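Decapping protein involved in mRNA degradation-Dcp1p (Saccharomyces cerevisiae, PDB 1Q67) activates mRNA decapping as the partner of Dcp2 in the yeast decapping complex, which removes the 7-methylguanine cap and so commits transcripts to 5' to 3' decay. Local coordinates at the interface of chains A and B. Sequence-based numbering; all coordinates share one arbitrary frame. Chains: chain A/B, Decapping protein involved in mRNA degradation-Dcp1p.

The interface of chains A and B. Residues chain A 47, 55-56, 58; chain B 60, 62, 148-150.
Where two copies of Dcp1p meet, shape and ordered water do the work that direct polar bonds might have done, for no direct hydrogen bond or salt bridge joins the two chains in this patch. B:Ile148 and A:Tyr47 bury the most surface, 66 and 60 Å². The isoleucine crosses the phenol obliquely. Its CG2 methyl lies over one face, 4.0 Å from the ring centroid in a CH-pi contact and shifted toward the rim, while CG1 meets the phenol carbon CZ at 3.4 Å. With CG2 anti to the backbone N, that methyl also reaches the indole of A:Trp56, 3.8 Å from CD1, and so wedges between two aromatic side chains. The opposite face of the tyrosine is backed by CD of A:Lys58 from its own chain, so the ring is sandwiched between aliphatic groups. CG of A:Lys58 stands anti to its backbone N, and the chain, bent at chi2 (55°) so that CD lies over the tyrosine, crosses the B:Gln62 amide obliquely, CG 3.8 Å from CD.

Water completes the polar side. The phenol OH of A:Tyr47 lies 2.7 Å from water 1, which also bridges to the backbone N of B:Ile148 and, at 3.1 Å, to the backbone O of B:Gln62. A second water links the backbone N of A:Trp56 to the carbonyl O of B:Ile148, so water meets both main-chain polar groups of the isoleucine. An alanine in place of A:Tyr47 would remove the ring under CG2 and CG1 and the OH that meets water 1, and would probably leave B:Ile148 less firmly packed and water 1 less firmly held. At the margin, the carboxylate of A:Glu55 and the ring of B:Pro150 meet tip to tip, OE2 3.4 Å from CD.

Two-fold symmetry repeats the patch, although this dimer may be one of the crystal rather than of the cell. Chain B contributes residues at and beside short strand 61-62, and strands 43-50 and 55-59 of chain A face its loop joining strands 140-146 and 152-157.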
# COMPACT_ATOMS: atom_id res chain seq x y z
N TYR A 47 -5.05 5.43 -4.90
CA TYR A 47 -6.20 4.59 -5.21
C TYR A 47 -7.05 5.30 -6.26
O TYR A 47 -6.95 6.51 -6.46
CB TYR A 47 -7.07 4.37 -3.96
CG TYR A 47 -6.42 3.56 -2.86
CD1 TYR A 47 -5.55 4.15 -1.95
CD2 TYR A 47 -6.69 2.20 -2.73
CE1 TYR A 47 -4.95 3.40 -0.93
CE2 TYR A 47 -6.11 1.44 -1.72
CZ TYR A 47 -5.24 2.04 -0.83
OH TYR A 47 -4.66 1.28 0.16
N GLU A 55 -16.25 0.92 -5.58
CA GLU A 55 -15.21 0.61 -4.60
C GLU A 55 -13.88 1.25 -5.01
O GLU A 55 -13.72 1.70 -6.14
CB GLU A 55 -15.05 -0.91 -4.49
CG GLU A 55 -14.39 -1.40 -3.21
CD GLU A 55 -14.33 -2.92 -3.13
OE1 GLU A 55 -13.49 -3.53 -3.84
OE2 GLU A 55 -15.13 -3.51 -2.37
N TRP A 56 -12.93 1.27 -4.08
CA TRP A 56 -11.61 1.83 -4.35
C TRP A 56 -10.64 0.77 -4.88
O TRP A 56 -10.43 -0.25 -4.23
CB TRP A 56 -11.01 2.40 -3.07
CG TRP A 56 -11.59 3.68 -2.60
CD1 TRP A 56 -12.33 3.88 -1.48
CD2 TRP A 56 -11.42 4.96 -3.21
NE1 TRP A 56 -12.62 5.21 -1.34
CE2 TRP A 56 -12.08 5.90 -2.39
CE3 TRP A 56 -10.78 5.41 -4.37
CZ2 TRP A 56 -12.11 7.27 -2.68
CZ3 TRP A 56 -10.81 6.78 -4.67
CH2 TRP A 56 -11.47 7.69 -3.83
N LYS A 58 -6.83 -0.24 -5.70
CA LYS A 58 -5.47 0.17 -5.36
C LYS A 58 -4.65 0.28 -6.64
O LYS A 58 -4.63 -0.64 -7.44
CB LYS A 58 -4.83 -0.85 -4.41
CG LYS A 58 -3.33 -0.68 -4.21
CD LYS A 58 -2.97 0.73 -3.74
CE LYS A 58 -1.45 0.92 -3.70
NZ LYS A 58 -1.03 2.35 -3.79
N GLU B 60 -1.59 -5.61 -4.80
CA GLU B 60 -2.75 -4.89 -4.27
C GLU B 60 -3.08 -5.11 -2.80
O GLU B 60 -4.24 -5.30 -2.45
CB GLU B 60 -3.99 -5.20 -5.12
CG GLU B 60 -3.85 -4.85 -6.59
CD GLU B 60 -5.20 -4.75 -7.31
OE1 GLU B 60 -6.02 -5.69 -7.19
OE2 GLU B 60 -5.42 -3.72 -7.99
N GLN B 62 -2.24 -3.64 1.22
CA GLN B 62 -1.65 -2.67 2.15
C GLN B 62 -2.65 -2.54 3.28
O GLN B 62 -3.86 -2.47 3.04
CB GLN B 62 -1.49 -1.27 1.55
CG GLN B 62 -1.11 -1.20 0.10
CD GLN B 62 -2.15 -1.79 -0.81
OE1 GLN B 62 -3.35 -1.69 -0.55
NE2 GLN B 62 -1.70 -2.40 -1.89
N ILE B 148 -8.46 0.16 3.02
CA ILE B 148 -9.27 0.91 2.06
C ILE B 148 -10.28 0.07 1.29
O ILE B 148 -11.23 0.61 0.73
CB ILE B 148 -8.35 1.68 1.09
CG1 ILE B 148 -7.25 2.40 1.89
CG2 ILE B 148 -9.15 2.70 0.30
CD1 ILE B 148 -7.77 3.30 3.00
N ASN B 149 -10.06 -1.24 1.24
CA ASN B 149 -11.00 -2.16 0.58
C ASN B 149 -10.97 -3.46 1.37
O ASN B 149 -10.15 -3.63 2.27
CB ASN B 149 -10.65 -2.38 -0.90
CG ASN B 149 -9.26 -2.93 -1.12
OD1 ASN B 149 -8.83 -3.87 -0.45
ND2 ASN B 149 -8.55 -2.35 -2.09
N PRO B 150 -11.87 -4.41 1.05
CA PRO B 150 -11.89 -5.67 1.79
C PRO B 150 -10.95 -6.80 1.38
O PRO B 150 -11.25 -7.97 1.64
CB PRO B 150 -13.36 -6.09 1.67
CG PRO B 150 -13.67 -5.68 0.27
CD PRO B 150 -13.04 -4.29 0.17
O HOH W 1 -5.93 -0.64 1.66
O HOH W 2 -13.01 0.23 -1.02